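Local coordinates for ileal bile acid-binding protein (Danio rerio, PDB 3ELX) that binds bile acids such as cholate and probably carries them through the cytoplasm, at residues V87-G91 / G92-I96; I44-G48 / D49-W53; E19-C22 / K23-I27. All coordinates share one frame; numbering follows the deposited sequence.

Contact 1. Residues V87-G91 / G92-I96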
ATOM      1  N   VAL A  87      10.022  -8.972  -1.654  1.00  9.32           N
ATOM      2  CA  VAL A  87      10.021  -7.589  -1.193  1.00  9.51           C
ATOM      3  C   VAL A  87      11.443  -7.206  -0.787  1.00  9.76           C
ATOM      4  O   VAL A  87      12.169  -8.013  -0.206  1.00 10.09           O
ATOM      5  CB  VAL A  87       9.056  -7.440   0.008  1.00  8.95           C
ATOM      6  CG1 VAL A  87       9.059  -5.999   0.541  1.00 10.60           C
ATOM      7  CG2 VAL A  87       7.656  -7.862  -0.415  1.00 10.19           C
ATOM      8  N   SER A  88      11.857  -5.985  -1.122  1.00 10.04           N
ATOM      9  CA  SER A  88      13.178  -5.518  -0.732  1.00 11.37           C
ATOM     10  C   SER A  88      13.077  -4.324   0.201  1.00 12.01           C
ATOM     11  O   SER A  88      12.045  -3.666   0.270  1.00 11.11           O
ATOM     12  CB  SER A  88      14.031  -5.161  -1.948  1.00 12.33           C
ATOM     13  OG  SER A  88      13.448  -4.113  -2.691  1.00 13.48           O
ATOM     14  N   MET A  89      14.152  -4.069   0.933  1.00 13.63           N
ATOM     15  CA  MET A  89      14.207  -2.880   1.772  1.00 17.01           C
ATOM     16  C   MET A  89      15.569  -2.228   1.624  1.00 16.14           C
ATOM     17  O   MET A  89      16.589  -2.914   1.552  1.00 16.34           O
ATOM     18  CB  MET A  89      13.939  -3.230   3.233  1.00 16.56           C
ATOM     19  CG  MET A  89      13.721  -1.997   4.114  1.00 19.85           C
ATOM     20  SD  MET A  89      13.896  -2.381   5.850  1.00 25.09           S
ATOM     21  CE  MET A  89      12.349  -3.227   6.108  1.00 23.41           C
ATOM     22  N   GLU A  90      15.565  -0.902   1.552  1.00 16.28           N
ATOM     23  CA  GLU A  90      16.796  -0.125   1.466  1.00 17.19           C
ATOM     24  C   GLU A  90      16.534   1.175   2.203  1.00 17.03           C
ATOM     25  O   GLU A  90      15.551   1.863   1.918  1.00 16.59           O
ATOM     26  CB  GLU A  90      17.166   0.103  -0.009  1.00 18.01           C
ATOM     27  CG  GLU A  90      18.344   1.040  -0.274  1.00 21.47           C
ATOM     28  CD  GLU A  90      17.893   2.418  -0.730  1.00 24.86           C
ATOM     29  OE1 GLU A  90      17.159   2.511  -1.742  1.00 27.31           O
ATOM     30  OE2 GLU A  90      18.283   3.410  -0.084  1.00 26.93           O
ATOM     31  N   GLY A  91      17.387   1.478   3.177  1.00 17.11           N
ATOM     32  CA  GLY A  91      17.276   2.708   3.960  1.00 17.34           C
ATOM     33  C   GLY A  91      15.930   2.927   4.627  1.00 17.40           C
ATOM     34  O   GLY A  91      15.459   4.068   4.716  1.00 18.61           O
ATOM     35  N   GLY A  92      15.312   1.842   5.096  1.00 16.32           N
ATOM     36  CA  GLY A  92      14.028   1.906   5.796  1.00 15.52           C
ATOM     37  C   GLY A  92      12.810   1.925   4.880  1.00 14.97           C
ATOM     38  O   GLY A  92      11.668   1.937   5.356  1.00 15.15           O
ATOM     39  N   LYS A  93      13.052   1.940   3.573  1.00 14.10           N
ATOM     40  CA  LYS A  93      11.967   1.935   2.572  1.00 14.25           C
ATOM     41  C   LYS A  93      11.760   0.544   1.975  1.00 12.91           C
ATOM     42  O   LYS A  93      12.711  -0.075   1.484  1.00 12.41           O
ATOM     43  CB  LYS A  93      12.279   2.885   1.410  1.00 14.41           C
ATOM     44  CG  LYS A  93      12.474   4.358   1.736  1.00 17.71           C
ATOM     45  CD  LYS A  93      12.885   5.110   0.466  1.00 17.70           C
ATOM     46  CE  LYS A  93      11.696   5.669  -0.326  1.00 23.15           C
ATOM     47  NZ  LYS A  93      10.514   4.762  -0.478  1.00 24.57           N
ATOM     48  N   LEU A  94      10.519   0.062   2.032  1.00 11.59           N
ATOM     49  CA  LEU A  94      10.134  -1.199   1.391  1.00 11.63           C
ATOM     50  C   LEU A  94       9.776  -0.955  -0.059  1.00 11.17           C
ATOM     51  O   LEU A  94       9.156   0.061  -0.375  1.00 11.50           O
ATOM     52  CB  LEU A  94       8.905  -1.780   2.080  1.00 12.19           C
ATOM     53  CG  LEU A  94       9.084  -2.317   3.498  1.00 13.60           C
ATOM     54  CD1 LEU A  94       7.732  -2.606   4.105  1.00 17.92           C
ATOM     55  CD2 LEU A  94       9.934  -3.577   3.487  1.00 17.19           C
ATOM     56  N   THR A  95      10.162  -1.882  -0.937  1.00 10.61           N
ATOM     57  CA  THR A  95       9.681  -1.866  -2.314  1.00 10.83           C
ATOM     58  C   THR A  95       8.992  -3.190  -2.591  1.00 10.80           C
ATOM     59  O   THR A  95       9.597  -4.264  -2.468  1.00 10.19           O
ATOM     60  CB  THR A  95      10.819  -1.632  -3.344  1.00 11.34           C
ATOM     61  OG1 THR A  95      11.398  -0.337  -3.138  1.00 12.97           O
ATOM     62  CG2 THR A  95      10.273  -1.698  -4.774  1.00 11.29           C
ATOM     63  N   ILE A  96       7.721  -3.100  -2.956  1.00 10.27           N
ATOM     64  CA  ILE A  96       6.947  -4.266  -3.352  1.00 11.06           C
ATOM     65  C   ILE A  96       6.632  -4.087  -4.823  1.00 10.74           C
ATOM     66  O   ILE A  96       6.030  -3.083  -5.225  1.00 10.29           O
ATOM     67  CB  ILE A  96       5.625  -4.398  -2.571  1.00 10.98           C
ATOM     68  CG1 ILE A  96       5.888  -4.350  -1.059  1.00 12.87           C
ATOM     69  CG2 ILE A  96       4.901  -5.684  -2.992  1.00 11.81           C
ATOM     70  CD1 ILE A  96       4.620  -4.433  -0.206  1.00 13.61           C
TER
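Met89 and Leu94 meet across a tight beta hairpin, a non-hydrogen-bonded antiparallel pair with both side chains on the same face of the sheet. Met89 is worth following outward. Its CB sits beside the strand across the hairpin, with Lys93 O and Leu94 CD2 as neighbours. CG then lies 3.4 Å from Lys93 O, because chi1 (-169°) sets it opposite the backbone N and next to its own carbonyl carbon. The chain runs on extended to SD and bends at chi3, which turns the methyl CE toward Leu94, 3.6 Å from its CD2. That same CD2 branch reaches Val87 CG1 at 3.9 Å, so one leucine methyl bridges two residues of 87-91. Val87 CG1 also lies 3.9 Å from Ile96 CG1, which carries the apolar row further from the turn. Outside the hairpin, Phe51 packs on both Met89 and Leu94.

The backbone is zipped by two pairs of bonds, Ser88 with Thr95 and Glu90 with Lys93. In the pair next to the turn, Lys93 N approaches Glu90 O from above its carbonyl plane, at 3.0 Å. Gly91 and Gly92, both at positive phi, fill the corners between. This is a two-residue type I' hairpin of the FABP beta barrel, and its Leu94 belongs to a cholate site seen in this protein.

Contact 2. Residues I44-G48 / D49-W53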
ATOM      1  N   ILE A  44      -0.204  -2.902  10.806  1.00  9.52           N
ATOM      2  CA  ILE A  44       1.061  -3.580  10.508  1.00 10.14           C
ATOM      3  C   ILE A  44       1.634  -4.235  11.758  1.00 10.49           C
ATOM      4  O   ILE A  44       1.670  -3.628  12.830  1.00 10.21           O
ATOM      5  CB  ILE A  44       2.110  -2.629   9.888  1.00 10.26           C
ATOM      6  CG1 ILE A  44       1.517  -1.888   8.684  1.00 10.32           C
ATOM      7  CG2 ILE A  44       3.378  -3.423   9.466  1.00 10.58           C
ATOM      8  CD1 ILE A  44       2.268  -0.626   8.317  1.00 12.75           C
ATOM      9  N   VAL A  45       2.058  -5.493  11.612  1.00 11.04           N
ATOM     10  CA  VAL A  45       2.867  -6.156  12.624  1.00 11.99           C
ATOM     11  C   VAL A  45       4.203  -6.470  11.962  1.00 11.70           C
ATOM     12  O   VAL A  45       4.261  -7.227  10.978  1.00 11.74           O
ATOM     13  CB  VAL A  45       2.198  -7.439  13.195  1.00 11.75           C
ATOM     14  CG1 VAL A  45       3.115  -8.087  14.227  1.00 13.86           C
ATOM     15  CG2 VAL A  45       0.847  -7.113  13.826  1.00 13.23           C
ATOM     16  N   GLN A  46       5.258  -5.838  12.460  1.00 11.70           N
ATOM     17  CA  GLN A  46       6.591  -6.018  11.912  1.00 11.60           C
ATOM     18  C   GLN A  46       7.459  -6.676  12.977  1.00 11.87           C
ATOM     19  O   GLN A  46       7.667  -6.109  14.059  1.00 12.37           O
ATOM     20  CB  GLN A  46       7.199  -4.679  11.505  1.00 12.39           C
ATOM     21  CG  GLN A  46       8.629  -4.815  11.035  1.00 13.61           C
ATOM     22  CD  GLN A  46       9.360  -3.495  10.850  1.00 16.08           C
ATOM     23  OE1 GLN A  46      10.463  -3.479  10.303  1.00 18.30           O
ATOM     24  NE2 GLN A  46       8.776  -2.395  11.321  1.00 15.79           N
ATOM     25  N   ASN A  47       7.932  -7.880  12.673  1.00 10.98           N
ATOM     26  CA  ASN A  47       8.884  -8.566  13.523  1.00 11.77           C
ATOM     27  C   ASN A  47      10.159  -8.770  12.708  1.00 11.00           C
ATOM     28  O   ASN A  47      10.329  -9.766  12.002  1.00 11.00           O
ATOM     29  CB  ASN A  47       8.288  -9.879  14.048  1.00 12.52           C
ATOM     30  CG  ASN A  47       7.062  -9.659  14.945  1.00 15.07           C
ATOM     31  OD1 ASN A  47       6.913  -8.620  15.588  1.00 17.88           O
ATOM     32  ND2 ASN A  47       6.178 -10.644  14.977  1.00 20.06           N
ATOM     33  N   GLY A  48      11.049  -7.785  12.781  1.00 10.45           N
ATOM     34  CA  GLY A  48      12.237  -7.768  11.931  1.00  9.84           C
ATOM     35  C   GLY A  48      11.856  -7.690  10.462  1.00  9.99           C
ATOM     36  O   GLY A  48      11.164  -6.760  10.038  1.00 10.20           O
ATOM     37  N   ASP A  49      12.312  -8.679   9.699  1.00  9.41           N
ATOM     38  CA  ASP A  49      12.032  -8.756   8.263  1.00  9.82           C
ATOM     39  C   ASP A  49      10.651  -9.343   7.974  1.00  9.45           C
ATOM     40  O   ASP A  49      10.199  -9.343   6.827  1.00  9.89           O
ATOM     41  CB  ASP A  49      13.068  -9.630   7.564  1.00 10.53           C
ATOM     42  CG  ASP A  49      14.455  -9.009   7.550  1.00 12.48           C
ATOM     43  OD1 ASP A  49      15.431  -9.764   7.378  1.00 16.03           O
ATOM     44  OD2 ASP A  49      14.552  -7.772   7.708  1.00 15.94           O
ATOM     45  N   ASP A  50       9.994  -9.842   9.021  1.00  9.42           N
ATOM     46  CA  ASP A  50       8.705 -10.523   8.894  1.00  9.89           C
ATOM     47  C   ASP A  50       7.551  -9.541   9.095  1.00  9.84           C
ATOM     48  O   ASP A  50       7.351  -9.024  10.200  1.00  9.84           O
ATOM     49  CB  ASP A  50       8.672 -11.658   9.927  1.00 10.62           C
ATOM     50  CG  ASP A  50       7.394 -12.477   9.886  1.00 13.99           C
ATOM     51  OD1 ASP A  50       6.317 -11.925   9.594  1.00 16.34           O
ATOM     52  OD2 ASP A  50       7.479 -13.688  10.211  1.00 18.27           O
ATOM     53  N   PHE A  51       6.787  -9.289   8.029  1.00  9.43           N
ATOM     54  CA  PHE A  51       5.662  -8.342   8.082  1.00  9.14           C
ATOM     55  C   PHE A  51       4.321  -9.026   7.888  1.00  9.57           C
ATOM     56  O   PHE A  51       4.194  -9.938   7.065  1.00  9.93           O
ATOM     57  CB  PHE A  51       5.758  -7.303   6.961  1.00  9.37           C
ATOM     58  CG  PHE A  51       6.809  -6.261   7.165  1.00  8.51           C
ATOM     59  CD1 PHE A  51       8.143  -6.543   6.893  1.00  9.76           C
ATOM     60  CD2 PHE A  51       6.457  -4.973   7.579  1.00 10.61           C
ATOM     61  CE1 PHE A  51       9.123  -5.578   7.058  1.00  9.75           C
ATOM     62  CE2 PHE A  51       7.439  -3.988   7.740  1.00 10.91           C
ATOM     63  CZ  PHE A  51       8.766  -4.289   7.480  1.00 11.17           C
ATOM     64  N   THR A  52       3.320  -8.557   8.629  1.00  9.48           N
ATOM     65  CA  THR A  52       1.917  -8.859   8.340  1.00  9.86           C
ATOM     66  C   THR A  52       1.252  -7.510   8.127  1.00 10.06           C
ATOM     67  O   THR A  52       1.223  -6.674   9.039  1.00 10.08           O
ATOM     68  CB  THR A  52       1.228  -9.601   9.500  1.00 10.48           C
ATOM     69  OG1 THR A  52       1.950 -10.802   9.795  1.00 12.29           O
ATOM     70  CG2 THR A  52      -0.224  -9.942   9.140  1.00 11.76           C
ATOM     71  N   TRP A  53       0.720  -7.308   6.930  1.00  9.79           N
ATOM     72  CA  TRP A  53       0.280  -5.986   6.500  1.00 10.14           C
ATOM     73  C   TRP A  53      -1.186  -6.082   6.115  1.00 10.24           C
ATOM     74  O   TRP A  53      -1.525  -6.735   5.139  1.00 10.44           O
ATOM     75  CB  TRP A  53       1.120  -5.575   5.290  1.00 10.77           C
ATOM     76  CG  TRP A  53       1.104  -4.115   4.997  1.00 11.00           C
ATOM     77  CD1 TRP A  53       0.049  -3.372   4.542  1.00 12.09           C
ATOM     78  CD2 TRP A  53       2.210  -3.211   5.128  1.00 10.54           C
ATOM     79  NE1 TRP A  53       0.433  -2.057   4.381  1.00 12.80           N
ATOM     80  CE2 TRP A  53       1.753  -1.936   4.735  1.00 12.05           C
ATOM     81  CE3 TRP A  53       3.546  -3.361   5.528  1.00 11.70           C
ATOM     82  CZ2 TRP A  53       2.585  -0.814   4.729  1.00 13.02           C
ATOM     83  CZ3 TRP A  53       4.371  -2.240   5.536  1.00 12.12           C
ATOM     84  CH2 TRP A  53       3.881  -0.983   5.141  1.00 12.80           C
TER
HETATM   85  O   HOH W   1       4.480 -10.235  11.121  1.00 19.25           O
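Ile44 lies alongside Trp53 at the open end of a beta hairpin of the barrel, closed by a type II' turn from Asn47 to Asp50 with Gly48 at its first corner. Four backbone bonds join the strands in two pairs. Val45 N gives its proton to Thr52 O and Thr52 N returns one to Val45 O. Nearer the turn, Asn47 N reaches Asp50 O at 2.8 Å and almost straight, 169° at the hydrogen. The return bond, Asp50 N to Asn47 O, arrives from above the carbonyl plane.

Val45 O is also approached by water 1, which lies 3.0 Å from it and 2.9 Å from Asp50 OD1, placed to donate to either, though it has more acceptors around it than protons. The same water lies 2.9 Å from Thr52 OG1, tying backbone, carboxylate and hydroxyl together on the Val45, Thr52 face.

The opposite face carries Ile44, Gln46, Phe51 and Trp53. Gln46, its CG opposite the backbone N (chi1 175°), runs extended along the Phe51 ring and lays CG over one face, 3.8 Å from the centroid, while Ile44 CG2 comes to the edge of that ring. Phe67 meets Phe51 ring to ring, and Leu94 touches Trp53. Beyond, Ile44 CD1 stands over the Trp53 six-membered ring, 3.6 Å from its centroid and only 13° off the normal.

Contact 3. Residues E19-C22 / K23-I27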
ATOM      1  N   GLU A  19      -7.071   9.824  -8.249  1.00 15.19           N
ATOM      2  CA  GLU A  19      -7.864   9.638  -9.464  1.00 15.92           C
ATOM      3  C   GLU A  19      -7.041   9.249 -10.704  1.00 15.64           C
ATOM      4  O   GLU A  19      -7.370   8.256 -11.345  1.00 16.17           O
ATOM      5  CB  GLU A  19      -8.795  10.825  -9.708  1.00 16.30           C
ATOM      6  CG  GLU A  19      -9.764  10.999  -8.552  1.00 19.31           C
ATOM      7  CD  GLU A  19     -10.873  11.990  -8.806  1.00 22.87           C
ATOM      8  OE1 GLU A  19     -11.105  12.375  -9.982  1.00 25.07           O
ATOM      9  OE2 GLU A  19     -11.529  12.375  -7.805  1.00 25.52           O
ATOM     10  N   PRO A  20      -5.973  10.005 -11.036  1.00 15.67           N
ATOM     11  CA  PRO A  20      -5.165   9.571 -12.183  1.00 15.27           C
ATOM     12  C   PRO A  20      -4.544   8.180 -12.022  1.00 15.07           C
ATOM     13  O   PRO A  20      -4.468   7.435 -13.000  1.00 15.04           O
ATOM     14  CB  PRO A  20      -4.067  10.638 -12.273  1.00 15.23           C
ATOM     15  CG  PRO A  20      -4.616  11.817 -11.562  1.00 15.87           C
ATOM     16  CD  PRO A  20      -5.461  11.262 -10.459  1.00 15.65           C
ATOM     17  N   PHE A  21      -4.112   7.830 -10.809  1.00 14.78           N
ATOM     18  CA  PHE A  21      -3.513   6.517 -10.576  1.00 14.68           C
ATOM     19  C   PHE A  21      -4.549   5.413 -10.782  1.00 15.44           C
ATOM     20  O   PHE A  21      -4.291   4.444 -11.488  1.00 15.26           O
ATOM     21  CB  PHE A  21      -2.890   6.414  -9.178  1.00 14.55           C
ATOM     22  CG  PHE A  21      -2.355   5.041  -8.862  1.00 13.60           C
ATOM     23  CD1 PHE A  21      -1.076   4.665  -9.264  1.00 13.79           C
ATOM     24  CD2 PHE A  21      -3.140   4.114  -8.176  1.00 12.71           C
ATOM     25  CE1 PHE A  21      -0.595   3.391  -8.983  1.00 14.08           C
ATOM     26  CE2 PHE A  21      -2.658   2.836  -7.893  1.00 13.53           C
ATOM     27  CZ  PHE A  21      -1.385   2.479  -8.301  1.00 13.29           C
ATOM     28  N   CYS A  22      -5.721   5.573 -10.172  1.00 16.31           N
ATOM     29  CA  CYS A  22      -6.764   4.559 -10.272  1.00 17.85           C
ATOM     30  C   CYS A  22      -7.241   4.403 -11.716  1.00 18.24           C
ATOM     31  O   CYS A  22      -7.485   3.288 -12.177  1.00 18.61           O
ATOM     32  CB  CYS A  22      -7.928   4.885  -9.343  1.00 18.02           C
ATOM     33  SG  CYS A  22      -7.579   4.626  -7.598  1.00 20.45           S
ATOM     34  N   LYS A  23      -7.349   5.520 -12.428  1.00 18.57           N
ATOM     35  CA  LYS A  23      -7.708   5.497 -13.846  1.00 19.79           C
ATOM     36  C   LYS A  23      -6.669   4.760 -14.690  1.00 20.13           C
ATOM     37  O   LYS A  23      -7.025   4.016 -15.613  1.00 20.25           O
ATOM     38  CB  LYS A  23      -7.914   6.915 -14.376  1.00 19.66           C
ATOM     39  CG  LYS A  23      -9.230   7.557 -13.942  1.00 20.41           C
ATOM     40  CD  LYS A  23      -9.422   8.929 -14.575  1.00 20.99           C
ATOM     41  CE  LYS A  23      -8.629  10.009 -13.850  1.00 23.61           C
ATOM     42  NZ  LYS A  23      -8.666  11.307 -14.581  1.00 25.44           N
ATOM     43  N   LEU A  24      -5.391   4.959 -14.376  1.00 20.59           N
ATOM     44  CA  LEU A  24      -4.320   4.343 -15.161  1.00 21.30           C
ATOM     45  C   LEU A  24      -4.273   2.825 -14.980  1.00 21.93           C
ATOM     46  O   LEU A  24      -4.114   2.091 -15.960  1.00 22.16           O
ATOM     47  CB  LEU A  24      -2.957   4.978 -14.848  1.00 21.29           C
ATOM     48  CG  LEU A  24      -1.755   4.531 -15.691  1.00 21.32           C
ATOM     49  CD1 LEU A  24      -1.942   4.832 -17.178  1.00 22.40           C
ATOM     50  CD2 LEU A  24      -0.466   5.158 -15.177  1.00 21.10           C
ATOM     51  N   ILE A  25      -4.435   2.356 -13.742  1.00 22.64           N
ATOM     52  CA  ILE A  25      -4.417   0.911 -13.463  1.00 23.48           C
ATOM     53  C   ILE A  25      -5.772   0.224 -13.721  1.00 24.36           C
ATOM     54  O   ILE A  25      -5.917  -0.977 -13.476  1.00 24.90           O
ATOM     55  CB  ILE A  25      -3.870   0.563 -12.045  1.00 23.51           C
ATOM     56  CG1 ILE A  25      -4.803   1.083 -10.948  1.00 23.40           C
ATOM     57  CG2 ILE A  25      -2.427   1.065 -11.877  1.00 23.11           C
ATOM     58  CD1 ILE A  25      -4.661   0.360  -9.612  1.00 23.94           C
ATOM     59  N   GLY A  26      -6.751   0.991 -14.199  1.00 25.12           N
ATOM     60  CA  GLY A  26      -7.999   0.434 -14.728  1.00 26.18           C
ATOM     61  C   GLY A  26      -9.158   0.267 -13.761  1.00 27.00           C
ATOM     62  O   GLY A  26     -10.039  -0.568 -13.984  1.00 27.22           O
ATOM     63  N   ILE A  27      -9.165   1.055 -12.689  1.00 27.45           N
ATOM     64  CA  ILE A  27     -10.287   1.071 -11.752  1.00 28.10           C
ATOM     65  C   ILE A  27     -11.471   1.816 -12.385  1.00 28.42           C
ATOM     66  O   ILE A  27     -11.292   2.921 -12.912  1.00 28.32           O
ATOM     67  CB  ILE A  27      -9.899   1.735 -10.391  1.00 28.01           C
ATOM     68  CG1 ILE A  27      -8.588   1.151  -9.830  1.00 28.52           C
ATOM     69  CG2 ILE A  27     -11.051   1.654  -9.372  1.00 27.92           C
ATOM     70  CD1 ILE A  27      -8.605  -0.345  -9.538  1.00 29.14           C
TER
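With chi1 at 176°, Phe21 carries its ring toward the C-terminal end of the short helix, and Ile25, chi1 66°, sets CG1 between its own N and carbonyl carbon, with CG2 next to N. The two side chains thus meet one turn apart. CG2 stands over one face of the Phe21 ring, displaced toward the rim and 4.3 Å from the centroid, a CH-pi contact, while Ile25 CD1 touches Phe21 CE2 at 3.6 Å. Tyr101, a cholate-site residue, meets the Phe21 ring edge-to-face, and Ala118 of strand 111-119 touches both Phe21 and Ile25. With an alanine replacing this isoleucine, the ring would probably lose the methyls resting on it and be somewhat freer to turn.

The backbone bonds continue the helix. Lys23 N binds Glu19 O at 2.9 Å, Leu24 N binds Pro20 O, and Ile25 N binds Phe21 O at 3.1 Å. The helix then stops at a Schellman motif: Gly26 takes positive phi, and Ile27 N returns to Cys22 O at 2.8 Å. That return brings Ile27 CG1 to 3.8 Å from Cys22 CB, an apolar contact across the helix end. Lys23 bends at chi3, laying its methylenes along Glu19 O. Its NZ stays 5.3 Å from Glu19 OE1, so any attraction between these charges is probably weak, and the turn is probably held mainly by backbone bonds and apolar contact.

How the contacts relate
Along the chain contact 3 comes first, then contact 2, then contact 1, with no overlap. Contacts 1 and 2 are hairpins of the same antiparallel sheet, strands 82-90 with 93-97 and strands 41-47 with 50-57, which lie far apart in strand order; closure of the barrel brings their centres to about 13 Å. There Leu94 CD1 packs 3.7 Å from Trp53 CZ3, and Met89 CE comes near Phe51. Contact 3, in helix 18-24 of the family's helical lid, is about 24 Å from contact 1 and 28 Å from contact 2, centre to centre, and lies opposite contact 2 across the chain's centre. The lid and the hairpin ends thus sit at different ends of the bile acid-binding barrel.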